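Side-chain contacts in P protein (Mumps virus, PDB 3BBZ), which binds the viral nucleocapsid through this small helical domain, and so probably holds the polymerase on its RNA-protein template: residues V5-M10 with N38-D43; M10-V15 with Q19-F24. The protein carries 1 engineered substitution. All coordinates share one frame; numbering follows the deposited sequence.

Contact 1 (V5-M10 with N38-D43); sequences VMITKM and NDIKRD
In the parallel pairing of the first and third helices of this three-helix bundle, Ile7 of helix 3-14 lies across the aliphatic stem of Lys41 on helix 34-47. The two side chains meet at nearly a right angle: Ile7 CG1 is 3.6 Å from Lys41 CG, and the CD1 methyl of Ile7 reaches the same methylenes. With CG1 beside its backbone N (chi1 -54°), Ile7 sends this longer branch to the lysine, while CG2, on the other branch, meets Ile40 CG2 at 4.2 Å. Farther along the stem, the Met10 methyl CE comes to 4.2 Å from Lys41 CD. Hydrocarbon alone therefore joins the segments. Leu28, Leu37 and Ile44 also touch Ile7.

Asp39, Arg42 and Asp43 form a salt-bridge network on the side of 38-43 away from 5-10. Arg42 grips Asp43 side-on, with Arg42 NE 3.1 Å from Asp43 OD1 and Arg42 NH2 3.2 Å from Asp43 OD2, the latter bond nearly straight at 171°; Asp39 meets Arg42 through charge alone. Arg27 of helix 18-29 also bridges to Asp43. The axes of the two segments come within 10.8 Å and are inclined by 20°, the arrangement of neighbouring parallel helices in a compact three-helix bundle.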
ATOM      1  N   VAL A   5      -6.736  -6.767  -1.778  1.00  5.09           N
ATOM      2  CA  VAL A   5      -6.783  -6.692  -3.252  1.00  3.61           C
ATOM      3  C   VAL A   5      -6.833  -5.230  -3.652  1.00  3.31           C
ATOM      4  O   VAL A   5      -6.041  -4.804  -4.476  1.00  2.00           O
ATOM      5  CB  VAL A   5      -7.983  -7.452  -3.841  1.00  3.15           C
ATOM      6  CG1 VAL A   5      -8.049  -7.352  -5.390  1.00  2.41           C
ATOM      7  CG2 VAL A   5      -7.932  -8.929  -3.348  1.00  2.00           C
ATOM      8  N   MET A   6      -7.746  -4.475  -3.029  1.00  4.42           N
ATOM      9  CA  MET A   6      -7.897  -3.039  -3.272  1.00  4.43           C
ATOM     10  C   MET A   6      -6.599  -2.281  -3.050  1.00  3.20           C
ATOM     11  O   MET A   6      -6.200  -1.489  -3.906  1.00  2.98           O
ATOM     12  CB  MET A   6      -8.983  -2.447  -2.346  1.00  6.22           C
ATOM     13  CG  MET A   6     -10.432  -2.799  -2.657  1.00  8.41           C
ATOM     14  SD  MET A   6     -10.827  -2.796  -4.424  1.00 19.19           S
ATOM     15  CE  MET A   6     -10.583  -4.525  -4.899  1.00 15.52           C
ATOM     16  N   ILE A   7      -5.938  -2.503  -1.904  1.00  2.30           N
ATOM     17  CA  ILE A   7      -4.659  -1.798  -1.592  1.00  2.00           C
ATOM     18  C   ILE A   7      -3.527  -2.287  -2.488  1.00  2.41           C
ATOM     19  O   ILE A   7      -2.685  -1.474  -2.862  1.00  2.95           O
ATOM     20  CB  ILE A   7      -4.277  -1.827  -0.078  1.00  2.00           C
ATOM     21  CG1 ILE A   7      -5.438  -1.276   0.789  1.00  2.00           C
ATOM     22  CG2 ILE A   7      -2.957  -1.044   0.220  1.00  2.00           C
ATOM     23  CD1 ILE A   7      -5.366  -1.743   2.289  1.00  2.50           C
ATOM     24  N   THR A   8      -3.508  -3.566  -2.892  1.00  2.00           N
ATOM     25  CA  THR A   8      -2.510  -3.988  -3.883  1.00  3.51           C
ATOM     26  C   THR A   8      -2.694  -3.221  -5.200  1.00  4.52           C
ATOM     27  O   THR A   8      -1.724  -2.808  -5.780  1.00  4.19           O
ATOM     28  CB  THR A   8      -2.467  -5.489  -4.147  1.00  3.06           C
ATOM     29  OG1 THR A   8      -2.306  -6.163  -2.907  1.00  6.09           O
ATOM     30  CG2 THR A   8      -1.297  -5.874  -5.076  1.00  3.14           C
ATOM     31  N   LYS A   9      -3.949  -3.003  -5.622  1.00  4.97           N
ATOM     32  CA  LYS A   9      -4.221  -2.225  -6.832  1.00  5.06           C
ATOM     33  C   LYS A   9      -3.888  -0.774  -6.648  1.00  5.65           C
ATOM     34  O   LYS A   9      -3.407  -0.133  -7.601  1.00  5.44           O
ATOM     35  CB  LYS A   9      -5.685  -2.391  -7.256  1.00  5.56           C
ATOM     36  CG  LYS A   9      -6.024  -3.868  -7.610  1.00  3.66           C
ATOM     37  CD  LYS A   9      -7.388  -4.081  -8.110  1.00  5.78           C
ATOM     38  CE  LYS A   9      -7.594  -3.429  -9.517  1.00 11.31           C
ATOM     39  NZ  LYS A   9      -6.561  -3.837 -10.524  1.00 16.56           N
ATOM     40  N   MET A  10      -4.113  -0.240  -5.446  1.00  5.38           N
ATOM     41  CA  MET A  10      -3.653   1.121  -5.150  1.00  7.95           C
ATOM     42  C   MET A  10      -2.172   1.310  -5.372  1.00  5.52           C
ATOM     43  O   MET A  10      -1.741   2.314  -5.903  1.00  5.78           O
ATOM     44  CB  MET A  10      -4.019   1.594  -3.736  1.00  7.54           C
ATOM     45  CG  MET A  10      -5.489   1.909  -3.567  1.00  9.24           C
ATOM     46  SD  MET A  10      -5.768   2.331  -1.850  1.00 15.49           S
ATOM     47  CE  MET A  10      -7.501   2.098  -1.713  1.00 13.19           C
ATOM     48  N   ASN A  38      -5.089   1.027   7.327  1.00  3.02           N
ATOM     49  CA  ASN A  38      -5.345   2.465   7.183  1.00  3.08           C
ATOM     50  C   ASN A  38      -4.039   3.265   7.090  1.00  2.84           C
ATOM     51  O   ASN A  38      -3.923   4.200   6.285  1.00  3.63           O
ATOM     52  CB  ASN A  38      -6.171   3.003   8.354  1.00  2.15           C
ATOM     53  CG  ASN A  38      -7.659   2.609   8.259  1.00  5.05           C
ATOM     54  OD1 ASN A  38      -8.112   2.128   7.237  1.00  8.58           O
ATOM     55  ND2 ASN A  38      -8.401   2.810   9.331  1.00  4.01           N
ATOM     56  N   ASP A  39      -3.064   2.865   7.901  1.00  3.72           N
ATOM     57  CA  ASP A  39      -1.744   3.497   7.922  1.00  4.48           C
ATOM     58  C   ASP A  39      -0.988   3.273   6.598  1.00  4.33           C
ATOM     59  O   ASP A  39      -0.373   4.192   6.065  1.00  4.87           O
ATOM     60  CB  ASP A  39      -0.929   2.959   9.073  1.00  5.96           C
ATOM     61  CG  ASP A  39      -1.406   3.450  10.444  1.00  9.26           C
ATOM     62  OD1 ASP A  39      -2.429   4.193  10.559  1.00 12.10           O
ATOM     63  OD2 ASP A  39      -0.724   3.033  11.409  1.00 14.60           O
ATOM     64  N   ILE A  40      -1.085   2.073   6.039  1.00  3.65           N
ATOM     65  CA  ILE A  40      -0.525   1.812   4.710  1.00  3.67           C
ATOM     66  C   ILE A  40      -1.217   2.641   3.624  1.00  3.29           C
ATOM     67  O   ILE A  40      -0.561   3.313   2.850  1.00  3.39           O
ATOM     68  CB  ILE A  40      -0.571   0.295   4.374  1.00  3.05           C
ATOM     69  CG1 ILE A  40       0.289  -0.459   5.368  1.00  4.11           C
ATOM     70  CG2 ILE A  40       0.004   0.035   2.959  1.00  2.00           C
ATOM     71  CD1 ILE A  40       0.088  -2.022   5.354  1.00  4.78           C
ATOM     72  N   LYS A  41      -2.550   2.629   3.615  1.00  3.35           N
ATOM     73  CA  LYS A  41      -3.354   3.507   2.751  1.00  2.80           C
ATOM     74  C   LYS A  41      -3.016   4.981   2.894  1.00  3.69           C
ATOM     75  O   LYS A  41      -2.828   5.687   1.878  1.00  3.02           O
ATOM     76  CB  LYS A  41      -4.851   3.258   2.988  1.00  3.62           C
ATOM     77  CG  LYS A  41      -5.284   1.895   2.388  1.00  2.44           C
ATOM     78  CD  LYS A  41      -6.794   1.725   2.364  1.00  7.56           C
ATOM     79  CE  LYS A  41      -7.333   1.677   3.758  1.00  8.10           C
ATOM     80  NZ  LYS A  41      -8.796   1.327   3.645  1.00 11.03           N
ATOM     81  N   ARG A  42      -2.879   5.433   4.144  1.00  3.64           N
ATOM     82  CA  ARG A  42      -2.462   6.814   4.404  1.00  4.40           C
ATOM     83  C   ARG A  42      -1.122   7.104   3.685  1.00  4.37           C
ATOM     84  O   ARG A  42      -0.996   8.117   2.989  1.00  3.59           O
ATOM     85  CB  ARG A  42      -2.311   7.028   5.910  1.00  3.81           C
ATOM     86  CG  ARG A  42      -1.725   8.343   6.320  1.00  4.76           C
ATOM     87  CD  ARG A  42      -1.150   8.202   7.765  1.00  8.43           C
ATOM     88  NE  ARG A  42       0.008   7.308   7.801  1.00  6.10           N
ATOM     89  CZ  ARG A  42       0.466   6.707   8.906  1.00  5.39           C
ATOM     90  NH1 ARG A  42      -0.134   6.862  10.068  1.00  2.00           N
ATOM     91  NH2 ARG A  42       1.536   5.930   8.824  1.00  3.48           N
ATOM     92  N   ASP A  43      -0.129   6.223   3.843  1.00  4.62           N
ATOM     93  CA  ASP A  43       1.180   6.488   3.203  1.00  4.72           C
ATOM     94  C   ASP A  43       1.188   6.357   1.679  1.00  3.83           C
ATOM     95  O   ASP A  43       1.953   7.061   1.053  1.00  5.14           O
ATOM     96  CB  ASP A  43       2.297   5.683   3.847  1.00  5.54           C
ATOM     97  CG  ASP A  43       2.502   6.073   5.304  1.00  8.14           C
ATOM     98  OD1 ASP A  43       2.194   7.261   5.667  1.00  6.08           O
ATOM     99  OD2 ASP A  43       2.922   5.191   6.080  1.00 12.28           O
TER

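Contact 2 (M10-V15 with Q19-F24); sequences MITDSV and QMKQAF. Engineered in segment 10-15: Ser14 (natural residue Cys).
The carbonyl oxygen Ile11 O takes two backbone N-H groups at the end of helix 3-14, from Val15 N at 2.9 Å and, at longer range, from Ser14 N. Next to it the engineered Ser14 (Cys in the natural protein) turns its hydroxyl back along the helix, and Ser14 OG donates to Met10 O at 2.8 Å. These bonds finish the last turn, and Val15, the first residue to leave helical geometry, carries the chain on toward helix 18-29.

Across the interface everything is packing. Val15 spreads its two methyls over different partners: with chi1 at -170°, CG1 stands opposite its own N and meets Met20 at CB, 3.5 Å away, close to the backbone of Lys21, whereas CG2 approaches the Phe24 ring obliquely, 3.8 Å from Phe24 CD1. The Val15 and Met20 side chains lie roughly perpendicular to each other. One turn back, Ile11 divides its branches in a similar way. Its CG2 lies 3.8 Å from Lys21 CG, and its CD1 is the same distance from Phe24 CB, at the root of the ring, where CG1 also approaches CB.

Lys21 runs outward as an extended chain along this side of the pair, its CG opposite the backbone N (chi1 -177°). Its CD passes Val15 O, and its CE comes to 4.2 Å from Thr12 OG1, so the aliphatic stem covers the margin of the contact. Ile44 of helix 34-47 touches both Ile11 and Phe24, while Asn17 in the connection hydrogen-bonds to Met20 N. The axes of 10-14 and 19-24 come within 9.9 Å, with directions 169° apart: a short-looped antiparallel helical hairpin, closed by an apolar cluster beside its turn.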
ATOM      1  N   MET A  10      -4.113  -0.240  -5.446  1.00  5.38           N
ATOM      2  CA  MET A  10      -3.653   1.121  -5.150  1.00  7.95           C
ATOM      3  C   MET A  10      -2.172   1.310  -5.372  1.00  5.52           C
ATOM      4  O   MET A  10      -1.741   2.314  -5.903  1.00  5.78           O
ATOM      5  CB  MET A  10      -4.019   1.594  -3.736  1.00  7.54           C
ATOM      6  CG  MET A  10      -5.489   1.909  -3.567  1.00  9.24           C
ATOM      7  SD  MET A  10      -5.768   2.331  -1.850  1.00 15.49           S
ATOM      8  CE  MET A  10      -7.501   2.098  -1.713  1.00 13.19           C
ATOM      9  N   ILE A  11      -1.395   0.341  -4.950  1.00  5.94           N
ATOM     10  CA  ILE A  11       0.045   0.441  -5.028  1.00  5.51           C
ATOM     11  C   ILE A  11       0.458   0.420  -6.494  1.00  7.21           C
ATOM     12  O   ILE A  11       1.213   1.279  -6.952  1.00  8.46           O
ATOM     13  CB  ILE A  11       0.735  -0.734  -4.263  1.00  4.78           C
ATOM     14  CG1 ILE A  11       0.438  -0.634  -2.779  1.00  2.70           C
ATOM     15  CG2 ILE A  11       2.279  -0.660  -4.492  1.00  3.28           C
ATOM     16  CD1 ILE A  11       0.630  -1.942  -1.992  1.00  5.14           C
ATOM     17  N   THR A  12      -0.032  -0.581  -7.229  1.00  9.32           N
ATOM     18  CA  THR A  12       0.200  -0.706  -8.680  1.00 10.52           C
ATOM     19  C   THR A  12      -0.117   0.607  -9.437  1.00 11.48           C
ATOM     20  O   THR A  12       0.683   1.066 -10.273  1.00 11.72           O
ATOM     21  CB  THR A  12      -0.543  -1.964  -9.232  1.00 11.06           C
ATOM     22  OG1 THR A  12       0.069  -3.156  -8.694  1.00 13.52           O
ATOM     23  CG2 THR A  12      -0.497  -2.069 -10.759  1.00 11.04           C
ATOM     24  N   ASP A  13      -1.231   1.254  -9.081  1.00 12.24           N
ATOM     25  CA  ASP A  13      -1.707   2.433  -9.798  1.00 14.16           C
ATOM     26  C   ASP A  13      -0.963   3.710  -9.450  1.00 16.05           C
ATOM     27  O   ASP A  13      -0.844   4.601 -10.293  1.00 15.72           O
ATOM     28  CB  ASP A  13      -3.193   2.675  -9.514  1.00 13.91           C
ATOM     29  CG  ASP A  13      -4.090   1.745 -10.286  1.00 16.79           C
ATOM     30  OD1 ASP A  13      -3.611   1.167 -11.285  1.00 19.00           O
ATOM     31  OD2 ASP A  13      -5.289   1.607  -9.906  1.00 20.30           O
ATOM     32  N   SER A  14      -0.500   3.799  -8.205  1.00 16.76           N
ATOM     33  CA  SER A  14      -0.084   5.040  -7.642  1.00 20.23           C
ATOM     34  C   SER A  14       1.438   5.099  -7.590  1.00 21.02           C
ATOM     35  O   SER A  14       2.040   6.105  -7.937  1.00 21.11           O
ATOM     36  CB  SER A  14      -0.697   5.232  -6.236  1.00 20.78           C
ATOM     37  OG  SER A  14      -2.151   5.076  -6.205  1.00 24.12           O
ATOM     38  N   VAL A  15       2.038   4.006  -7.138  1.00 22.58           N
ATOM     39  CA  VAL A  15       3.494   3.902  -6.952  1.00 23.49           C
ATOM     40  C   VAL A  15       4.173   3.395  -8.238  1.00 23.88           C
ATOM     41  O   VAL A  15       4.025   2.217  -8.634  1.00 24.35           O
ATOM     42  CB  VAL A  15       3.838   3.008  -5.710  1.00 22.97           C
ATOM     43  CG1 VAL A  15       5.314   3.092  -5.366  1.00 23.47           C
ATOM     44  CG2 VAL A  15       2.965   3.423  -4.498  1.00 22.84           C
ATOM     45  N   GLN A  19      11.113   0.097  -6.388  1.00  9.12           N
ATOM     46  CA  GLN A  19      11.570  -0.225  -5.047  1.00  8.62           C
ATOM     47  C   GLN A  19      10.525   0.187  -3.999  1.00  6.95           C
ATOM     48  O   GLN A  19      10.272  -0.548  -3.039  1.00  5.82           O
ATOM     49  CB  GLN A  19      12.966   0.379  -4.755  1.00  8.81           C
ATOM     50  CG  GLN A  19      14.145  -0.395  -5.366  1.00 10.86           C
ATOM     51  CD  GLN A  19      15.526   0.172  -4.955  1.00 11.72           C
ATOM     52  OE1 GLN A  19      15.689   1.364  -4.745  1.00 12.51           O
ATOM     53  NE2 GLN A  19      16.511  -0.698  -4.841  1.00 19.48           N
ATOM     54  N   MET A  20       9.881   1.341  -4.195  1.00  6.44           N
ATOM     55  CA  MET A  20       8.802   1.762  -3.273  1.00  6.38           C
ATOM     56  C   MET A  20       7.629   0.794  -3.351  1.00  5.30           C
ATOM     57  O   MET A  20       6.983   0.476  -2.338  1.00  5.40           O
ATOM     58  CB  MET A  20       8.344   3.179  -3.568  1.00  5.87           C
ATOM     59  CG  MET A  20       9.272   4.253  -3.079  1.00  6.93           C
ATOM     60  SD  MET A  20       8.642   5.853  -3.571  1.00  9.98           S
ATOM     61  CE  MET A  20       7.097   5.865  -2.701  1.00  2.00           C
ATOM     62  N   LYS A  21       7.413   0.262  -4.548  1.00  5.58           N
ATOM     63  CA  LYS A  21       6.300  -0.641  -4.834  1.00  6.30           C
ATOM     64  C   LYS A  21       6.516  -1.935  -4.098  1.00  5.55           C
ATOM     65  O   LYS A  21       5.590  -2.410  -3.458  1.00  5.50           O
ATOM     66  CB  LYS A  21       6.177  -0.867  -6.353  1.00  6.66           C
ATOM     67  CG  LYS A  21       5.009  -1.736  -6.856  0.50  6.12           C
ATOM     68  CD  LYS A  21       4.813  -1.514  -8.374  0.50  6.04           C
ATOM     69  CE  LYS A  21       4.252  -2.733  -9.071  0.50  8.90           C
ATOM     70  NZ  LYS A  21       4.422  -2.669 -10.569  0.50  9.82           N
ATOM     71  N   GLN A  22       7.742  -2.485  -4.167  1.00  6.83           N
ATOM     72  CA  GLN A  22       8.121  -3.756  -3.464  1.00  7.17           C
ATOM     73  C   GLN A  22       8.029  -3.610  -1.963  1.00  5.38           C
ATOM     74  O   GLN A  22       7.631  -4.558  -1.306  1.00  3.91           O
ATOM     75  CB  GLN A  22       9.562  -4.246  -3.760  1.00  7.11           C
ATOM     76  CG  GLN A  22       9.989  -4.368  -5.270  1.00 11.60           C
ATOM     77  CD  GLN A  22      11.534  -4.186  -5.495  1.00 12.86           C
ATOM     78  OE1 GLN A  22      12.350  -4.228  -4.530  1.00 20.65           O
ATOM     79  NE2 GLN A  22      11.928  -3.927  -6.758  1.00 17.56           N
ATOM     80  N   ALA A  23       8.432  -2.440  -1.428  1.00  3.75           N
ATOM     81  CA  ALA A  23       8.375  -2.174   0.028  1.00  3.31           C
ATOM     82  C   ALA A  23       6.954  -2.085   0.546  1.00  2.94           C
ATOM     83  O   ALA A  23       6.650  -2.673   1.585  1.00  2.01           O
ATOM     84  CB  ALA A  23       9.169  -0.895   0.407  1.00  3.18           C
ATOM     85  N   PHE A  24       6.070  -1.396  -0.205  1.00  2.93           N
ATOM     86  CA  PHE A  24       4.645  -1.298   0.158  1.00  2.96           C
ATOM     87  C   PHE A  24       3.966  -2.671   0.138  1.00  3.56           C
ATOM     88  O   PHE A  24       3.147  -3.004   1.021  1.00  3.36           O
ATOM     89  CB  PHE A  24       3.905  -0.356  -0.796  1.00  3.01           C
ATOM     90  CG  PHE A  24       3.815   1.067  -0.317  1.00  2.00           C
ATOM     91  CD1 PHE A  24       4.161   2.132  -1.163  1.00  4.05           C
ATOM     92  CD2 PHE A  24       3.387   1.362   0.953  1.00  3.73           C
ATOM     93  CE1 PHE A  24       4.065   3.491  -0.721  1.00  2.00           C
ATOM     94  CE2 PHE A  24       3.312   2.706   1.415  1.00  2.98           C
ATOM     95  CZ  PHE A  24       3.636   3.758   0.563  1.00  2.00           C
TER

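In the fold
Contacts 1 and 2 share helix 3-14, which pairs with helix 34-47 in the first and with helix 18-29 in the second. Both are partly buried, and neither has a hydrogen bond across it. Contact 2, beside the short connection between helices 3-14 and 18-29, buries 321 Å² and uses an aromatic ring; contact 1, closer to the chain centre (4 Å against 6 Å), buries only 170 Å² and is centred on a lysine stem crossed by Ile7, whereas the lysine of contact 2 lies at its margin. They merge at Phe24, whose CZ lies 3.7 Å from Asp43 O and whose ring also meets Ile40. Buried isoleucines of both contacts touch Ile44, giving the three helices one continuous apolar core, with the salt bridges on its outer side.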